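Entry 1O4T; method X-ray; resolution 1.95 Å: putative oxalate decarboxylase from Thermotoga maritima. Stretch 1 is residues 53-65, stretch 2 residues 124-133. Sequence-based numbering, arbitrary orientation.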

ATOM      1  N   HIS A  53       4.528 -13.775   7.095  1.00 34.93           N
ATOM      2  CA  HIS A  53       5.655 -14.472   7.733  1.00 34.98           C
ATOM      3  C   HIS A  53       6.133 -13.758   8.990  1.00 35.17           C
ATOM      4  O   HIS A  53       7.326 -13.734   9.289  1.00 34.76           O
ATOM      5  N   ASN A  54       5.195 -13.173   9.727  1.00 35.70           N
ATOM      6  CA  ASN A  54       5.507 -12.473  10.979  1.00 36.81           C
ATOM      7  C   ASN A  54       6.534 -11.324  10.811  1.00 37.16           C
ATOM      8  O   ASN A  54       7.152 -10.872  11.788  1.00 37.27           O
ATOM      9  N   LYS A  55       6.668 -10.823   9.576  1.00 37.19           N
ATOM     10  CA  LYS A  55       7.569  -9.711   9.256  1.00 37.35           C
ATOM     11  C   LYS A  55       6.859  -8.361   9.334  1.00 37.40           C
ATOM     12  O   LYS A  55       7.498  -7.322   9.500  1.00 37.43           O
ATOM     13  N   ALA A  56       5.535  -8.392   9.172  1.00 37.72           N
ATOM     14  CA  ALA A  56       4.657  -7.227   9.296  1.00 37.19           C
ATOM     15  C   ALA A  56       3.480  -7.669  10.144  1.00 37.13           C
ATOM     16  O   ALA A  56       3.061  -8.828  10.083  1.00 36.22           O
ATOM     17  N   ARG A  57       2.980  -6.789  10.988  1.00 36.54           N
ATOM     18  CA  ARG A  57       1.898  -7.173  11.857  1.00 37.43           C
ATOM     19  C   ARG A  57       0.540  -6.578  11.458  1.00 37.63           C
ATOM     20  O   ARG A  57      -0.480  -6.988  12.023  1.00 38.01           O
ATOM     21  N   LEU A  58       0.533  -5.634  10.508  1.00 37.93           N
ATOM     22  CA  LEU A  58      -0.687  -5.012  10.004  1.00 37.91           C
ATOM     23  C   LEU A  58      -0.585  -4.673   8.518  1.00 37.18           C
ATOM     24  O   LEU A  58       0.395  -4.075   8.091  1.00 37.04           O
ATOM     25  N   PHE A  59      -1.622  -5.018   7.759  1.00 35.59           N
ATOM     26  CA  PHE A  59      -1.773  -4.584   6.382  1.00 34.19           C
ATOM     27  C   PHE A  59      -3.276  -4.353   6.198  1.00 33.33           C
ATOM     28  O   PHE A  59      -4.026  -5.294   5.975  1.00 33.18           O
ATOM     29  N   ALA A  60      -3.716  -3.095   6.347  1.00 32.67           N
ATOM     30  CA  ALA A  60      -5.119  -2.787   6.486  1.00 32.33           C
ATOM     31  C   ALA A  60      -5.498  -1.569   5.715  1.00 32.21           C
ATOM     32  O   ALA A  60      -4.667  -0.697   5.471  1.00 31.94           O
ATOM     33  N   ARG A  61      -6.767  -1.517   5.337  1.00 32.19           N
ATOM     34  CA  ARG A  61      -7.354  -0.337   4.717  1.00 32.54           C
ATOM     35  C   ARG A  61      -8.227   0.365   5.764  1.00 33.06           C
ATOM     36  O   ARG A  61      -9.129  -0.280   6.374  1.00 33.50           O
ATOM     37  N   MET A  62      -7.958   1.649   6.004  1.00 30.73           N
ATOM     38  CA  MET A  62      -8.672   2.401   7.034  1.00 31.45           C
ATOM     39  C   MET A  62      -9.586   3.368   6.318  1.00 31.86           C
ATOM     40  O   MET A  62      -9.197   3.858   5.280  1.00 30.42           O
ATOM     41  N   LYS A  63     -10.770   3.605   6.883  1.00 30.91           N
ATOM     42  CA  LYS A  63     -11.703   4.609   6.430  1.00 32.27           C
ATOM     43  C   LYS A  63     -12.053   5.489   7.609  1.00 32.63           C
ATOM     44  O   LYS A  63     -12.574   5.001   8.622  1.00 32.73           O
ATOM     45  N   LEU A  64     -11.740   6.778   7.482  1.00 32.12           N
ATOM     46  CA  LEU A  64     -12.077   7.817   8.461  1.00 31.86           C
ATOM     47  C   LEU A  64     -13.203   8.714   7.912  1.00 31.82           C
ATOM     48  O   LEU A  64     -12.986   9.530   6.998  1.00 30.70           O
ATOM     49  N   PRO A  65     -14.397   8.579   8.462  1.00 31.35           N
ATOM     50  CA  PRO A  65     -15.473   9.494   8.129  1.00 32.20           C
ATOM     51  C   PRO A  65     -15.096  10.948   8.438  1.00 32.40           C
ATOM     52  O   PRO A  65     -14.199  11.189   9.245  1.00 32.28           O
ATOM     53  N   LEU A 124     -11.821   9.931   4.266  1.00 30.24           N
ATOM     54  CA  LEU A 124     -10.390   9.796   4.074  1.00 30.63           C
ATOM     55  C   LEU A 124     -10.069   8.288   4.170  1.00 30.90           C
ATOM     56  O   LEU A 124     -10.317   7.689   5.196  1.00 31.86           O
ATOM     57  N   GLU A 125      -9.551   7.680   3.119  1.00 31.14           N
ATOM     58  CA  GLU A 125      -9.135   6.295   3.221  1.00 31.64           C
ATOM     59  C   GLU A 125      -7.654   6.156   2.959  1.00 31.28           C
ATOM     60  O   GLU A 125      -7.073   6.890   2.170  1.00 31.21           O
ATOM     61  N   PHE A 126      -7.035   5.192   3.623  1.00 31.59           N
ATOM     62  CA  PHE A 126      -5.644   4.934   3.412  1.00 32.04           C
ATOM     63  C   PHE A 126      -5.279   3.507   3.783  1.00 33.17           C
ATOM     64  O   PHE A 126      -5.969   2.829   4.573  1.00 33.72           O
ATOM     65  N   LEU A 127      -4.171   3.083   3.219  1.00 32.22           N
ATOM     66  CA  LEU A 127      -3.540   1.835   3.566  1.00 34.77           C
ATOM     67  C   LEU A 127      -2.574   2.005   4.706  1.00 33.39           C
ATOM     68  O   LEU A 127      -1.813   2.949   4.711  1.00 36.04           O
ATOM     69  N   ALA A 128      -2.565   1.076   5.654  1.00 34.28           N
ATOM     70  CA  ALA A 128      -1.638   1.103   6.802  1.00 33.61           C
ATOM     71  C   ALA A 128      -0.883  -0.205   6.872  1.00 34.00           C
ATOM     72  O   ALA A 128      -1.499  -1.272   6.881  1.00 34.58           O
ATOM     73  N   VAL A 129       0.442  -0.130   6.956  1.00 33.06           N
ATOM     74  CA  VAL A 129       1.278  -1.301   6.998  1.00 32.71           C
ATOM     75  C   VAL A 129       2.293  -1.143   8.149  1.00 31.98           C
ATOM     76  O   VAL A 129       3.034  -0.190   8.183  1.00 31.48           O
ATOM     77  N   ILE A 130       2.329  -2.079   9.081  1.00 31.84           N
ATOM     78  CA  ILE A 130       3.276  -1.986  10.183  1.00 32.44           C
ATOM     79  C   ILE A 130       4.318  -3.068   9.966  1.00 33.48           C
ATOM     80  O   ILE A 130       3.955  -4.217   9.857  1.00 34.79           O
ATOM     81  N   ILE A 131       5.594  -2.688   9.916  1.00 34.18           N
ATOM     82  CA  ILE A 131       6.669  -3.615   9.649  1.00 35.04           C
ATOM     83  C   ILE A 131       7.565  -3.674  10.889  1.00 36.16           C
ATOM     84  O   ILE A 131       7.986  -2.639  11.447  1.00 33.81           O
ATOM     85  N   LEU A 132       7.837  -4.906  11.299  1.00 37.78           N
ATOM     86  CA  LEU A 132       8.523  -5.179  12.537  1.00 40.10           C
ATOM     87  C   LEU A 132      10.034  -4.911  12.493  1.00 41.76           C
ATOM     88  O   LEU A 132      10.708  -5.248  11.520  1.00 41.65           O
ATOM     89  N   LEU A 133      10.494  -4.293  13.593  1.00 43.92           N
ATOM     90  CA  LEU A 133      11.875  -3.855  13.930  1.00 45.02           C
ATOM     91  C   LEU A 133      12.416  -2.607  13.202  1.00 46.16           C
ATOM     92  O   LEU A 133      12.564  -1.545  13.845  1.00 46.65           O
ATOM     93  OXT LEU A 133      12.703  -2.601  11.990  1.00 47.00           O
TER

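Packing between two antiparallel strands of a putative oxalate decarboxylase. The one salt bridge across the pair joins Arg-61 NE to Glu-125 OE1 at 2.9 Å; Arg-61 is extended (t, t, t through chi3), whereas the end of Glu-125 (m, then t) comes nearer to the neighboring strand than its CB direction alone would bring it. Lys-63, on the same face, brings only its aliphatic chain near this acid, with CD 3.6 Å from Glu-125 OE2, while its NZ is hydrogen-bonded elsewhere in the structure. The backbone ladder fixes which side chains meet: Met-62 N donates to Phe-126 O (2.7 Å), and Ala-60 and Ala-128 exchange a reciprocal pair, Ala-60 N to Ala-128 O at 2.9 Å and Ala-128 N to Ala-60 O at 2.8 Å. Near the chain terminus, Leu-132 N donates to Lys-55 O (3.0 Å), and a water donates to both Lys-55 O (2.6 Å) and Leu-132 O (2.7 Å), closing the same junction. A bulge between Ala-56 and Leu-58 shifts the register by one, and Leu-58 N is left buried without a partner.

Leu-58, Ala-60, Met-62 and Leu-64 share one face with Leu-124, Phe-126, Ala-128 and Ile-130. Phe-126 (p) presents a ring face to Met-62 CB, 3.8 Å from the ring centroid; Met-62 (m, m, m) also sets CG 3.5 Å from Phe-126 CE1. Leu-64 (m, p) reaches the same ring, CD1 to Phe-126 CE2 at 3.8 Å. Leu-58 (t, p) places CD2 3.6 Å from CD1 of Ile-130 (m, t), whose CD1 also lies over the Arg-57 guanidinium, 3.6 Å from Arg-57 NH2. On the other face, Phe-59 (t) packs CD2 against Val-129 CG2 (3.6 Å) and CZ against Leu-127 CD2 (4.0 Å).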

ATOM      1  CB  HIS A  53       6.814 -14.648   6.742  1.00 34.91           C
ATOM      2  CG  HIS A  53       6.445 -15.406   5.497  1.00 35.39           C
ATOM      3  ND1 HIS A  53       6.938 -16.667   5.216  1.00 36.34           N
ATOM      4  CD2 HIS A  53       5.637 -15.080   4.460  1.00 35.66           C
ATOM      5  CE1 HIS A  53       6.447 -17.084   4.063  1.00 34.74           C
ATOM      6  NE2 HIS A  53       5.649 -16.140   3.585  1.00 36.78           N
ATOM      7  CB  ASN A  54       5.942 -13.490  12.071  1.00 37.18           C
ATOM      8  CG  ASN A  54       4.894 -14.606  12.309  1.00 38.26           C
ATOM      9  OD1 ASN A  54       3.722 -14.338  12.614  1.00 39.49           O
ATOM     10  ND2 ASN A  54       5.326 -15.862  12.169  1.00 41.66           N
ATOM     11  CB  LYS A  55       8.161  -9.913   7.869  1.00 38.14           C
ATOM     12  CG  LYS A  55       9.063 -11.131   7.775  1.00 38.41           C
ATOM     13  CD  LYS A  55      10.325 -10.905   8.600  1.00 38.80           C
ATOM     14  CE  LYS A  55      11.328 -12.001   8.404  1.00 38.36           C
ATOM     15  NZ  LYS A  55      12.452 -11.855   9.382  1.00 37.56           N
ATOM     16  CB  ALA A  56       4.188  -6.757   7.941  1.00 38.02           C
ATOM     17  CB  ARG A  57       2.250  -6.887  13.328  1.00 37.64           C
ATOM     18  CG  ARG A  57       2.043  -5.456  13.818  1.00 38.22           C
ATOM     19  CD  ARG A  57       2.171  -5.343  15.354  1.00 38.85           C
ATOM     20  NE  ARG A  57       2.096  -3.977  15.857  1.00 40.13           N
ATOM     21  CZ  ARG A  57       0.973  -3.264  15.960  1.00 41.33           C
ATOM     22  NH1 ARG A  57      -0.208  -3.774  15.632  1.00 42.25           N
ATOM     23  NH2 ARG A  57       1.029  -2.033  16.416  1.00 41.97           N
ATOM     24  CB  LEU A  58      -0.962  -3.690  10.743  1.00 39.29           C
ATOM     25  CG  LEU A  58      -2.296  -3.002  10.398  1.00 39.40           C
ATOM     26  CD1 LEU A  58      -3.459  -3.823  10.949  1.00 42.15           C
ATOM     27  CD2 LEU A  58      -2.323  -1.610  10.953  1.00 40.88           C
ATOM     28  CB  PHE A  59      -1.196  -5.601   5.386  1.00 34.99           C
ATOM     29  CG  PHE A  59      -1.091  -5.079   3.984  1.00 37.06           C
ATOM     30  CD1 PHE A  59      -2.212  -5.011   3.175  1.00 44.12           C
ATOM     31  CD2 PHE A  59       0.097  -4.573   3.496  1.00 42.65           C
ATOM     32  CE1 PHE A  59      -2.162  -4.495   1.878  1.00 43.72           C
ATOM     33  CE2 PHE A  59       0.161  -4.022   2.207  1.00 46.63           C
ATOM     34  CZ  PHE A  59      -0.993  -3.974   1.394  1.00 45.67           C
ATOM     35  CB  ALA A  60      -5.455  -2.552   7.925  1.00 33.59           C
ATOM     36  CB  ARG A  61      -8.203  -0.736   3.519  1.00 32.76           C
ATOM     37  CG  ARG A  61      -8.617   0.419   2.664  1.00 37.05           C
ATOM     38  CD  ARG A  61      -9.563   0.075   1.518  1.00 41.84           C
ATOM     39  NE  ARG A  61      -9.956   1.316   0.825  1.00 47.93           N
ATOM     40  CZ  ARG A  61     -10.505   1.378  -0.392  1.00 51.30           C
ATOM     41  NH1 ARG A  61     -10.757   0.270  -1.086  1.00 53.49           N
ATOM     42  NH2 ARG A  61     -10.803   2.560  -0.923  1.00 52.61           N
ATOM     43  CB  MET A  62      -7.699   3.236   7.827  1.00 32.85           C
ATOM     44  CG  MET A  62      -6.573   2.446   8.486  1.00 34.79           C
ATOM     45  SD  MET A  62      -7.218   1.431   9.700  1.00 40.01           S
ATOM     46  CE  MET A  62      -8.124   2.670  10.691  1.00 39.37           C
ATOM     47  CB  LYS A  63     -12.954   3.936   5.927  1.00 32.85           C
ATOM     48  CG  LYS A  63     -13.976   4.894   5.338  1.00 36.93           C
ATOM     49  CD  LYS A  63     -15.071   4.108   4.604  1.00 41.92           C
ATOM     50  CE  LYS A  63     -16.316   4.015   5.406  1.00 44.90           C
ATOM     51  NZ  LYS A  63     -17.394   3.233   4.646  1.00 49.09           N
ATOM     52  CB  LEU A  64     -10.849   8.680   8.767  1.00 31.75           C
ATOM     53  CG  LEU A  64      -9.978   8.171   9.916  1.00 32.09           C
ATOM     54  CD1 LEU A  64      -9.519   6.701   9.704  1.00 32.46           C
ATOM     55  CD2 LEU A  64      -8.772   9.104  10.153  1.00 31.14           C
ATOM     56  CB  PRO A  65     -16.615   9.050   9.045  1.00 32.20           C
ATOM     57  CG  PRO A  65     -16.279   7.658   9.423  1.00 32.87           C
ATOM     58  CD  PRO A  65     -14.818   7.566   9.437  1.00 32.02           C
ATOM     59  CB  LEU A 124      -9.637  10.551   5.168  1.00 30.69           C
ATOM     60  CG  LEU A 124      -8.134  10.361   5.369  1.00 31.90           C
ATOM     61  CD1 LEU A 124      -7.332  10.844   4.171  1.00 31.57           C
ATOM     62  CD2 LEU A 124      -7.753  11.112   6.634  1.00 32.23           C
ATOM     63  CB  GLU A 125      -9.909   5.451   2.243  1.00 32.47           C
ATOM     64  CG  GLU A 125     -11.405   5.692   2.282  1.00 34.44           C
ATOM     65  CD  GLU A 125     -12.227   4.514   1.777  1.00 39.49           C
ATOM     66  OE1 GLU A 125     -11.676   3.410   1.717  1.00 43.79           O
ATOM     67  OE2 GLU A 125     -13.443   4.691   1.493  1.00 44.71           O
ATOM     68  CB  PHE A 126      -4.780   5.917   4.205  1.00 31.31           C
ATOM     69  CG  PHE A 126      -5.065   5.954   5.692  1.00 31.96           C
ATOM     70  CD1 PHE A 126      -4.294   5.237   6.577  1.00 30.39           C
ATOM     71  CD2 PHE A 126      -6.081   6.766   6.191  1.00 30.98           C
ATOM     72  CE1 PHE A 126      -4.576   5.278   7.952  1.00 33.98           C
ATOM     73  CE2 PHE A 126      -6.351   6.847   7.545  1.00 31.61           C
ATOM     74  CZ  PHE A 126      -5.582   6.114   8.431  1.00 31.39           C
ATOM     75  CB  LEU A 127      -2.773   1.374   2.333  1.00 35.66           C
ATOM     76  CG  LEU A 127      -3.003  -0.016   1.851  1.00 41.95           C
ATOM     77  CD1 LEU A 127      -4.481  -0.257   1.546  1.00 43.45           C
ATOM     78  CD2 LEU A 127      -2.067  -0.199   0.611  1.00 44.47           C
ATOM     79  CB  ALA A 128      -2.387   1.350   8.068  1.00 33.40           C
ATOM     80  CB  VAL A 129       2.080  -1.482   5.688  1.00 32.89           C
ATOM     81  CG1 VAL A 129       2.662  -2.880   5.629  1.00 33.75           C
ATOM     82  CG2 VAL A 129       1.186  -1.259   4.506  1.00 37.09           C
ATOM     83  CB  ILE A 130       2.562  -2.146  11.534  1.00 31.82           C
ATOM     84  CG1 ILE A 130       1.530  -1.031  11.710  1.00 34.14           C
ATOM     85  CG2 ILE A 130       3.578  -2.096  12.683  1.00 32.10           C
ATOM     86  CD1 ILE A 130       0.606  -1.206  12.959  1.00 36.10           C
ATOM     87  CB  ILE A 131       7.415  -3.187   8.361  1.00 35.36           C
ATOM     88  CG1 ILE A 131       6.453  -3.287   7.150  1.00 35.66           C
ATOM     89  CG2 ILE A 131       8.630  -4.016   8.137  1.00 36.11           C
ATOM     90  CD1 ILE A 131       7.062  -3.000   5.784  1.00 36.59           C
ATOM     91  CB  LEU A 132       8.232  -6.613  12.988  1.00 40.24           C
ATOM     92  CG  LEU A 132       6.734  -6.900  13.197  1.00 41.14           C
ATOM     93  CD1 LEU A 132       6.528  -8.306  13.745  1.00 41.50           C
ATOM     94  CD2 LEU A 132       6.068  -5.868  14.117  1.00 42.58           C
ATOM     95  CB  LEU A 133      12.838  -5.018  13.881  1.00 45.99           C
ATOM     96  CG  LEU A 133      12.343  -6.248  14.652  1.00 45.74           C
ATOM     97  CD1 LEU A 133      13.520  -7.060  14.985  1.00 47.99           C
ATOM     98  CD2 LEU A 133      11.540  -5.956  15.913  1.00 45.34           C
TER
HETATM   99  O   HOH W   1      10.036  -7.192   9.813  1.00 38.02           O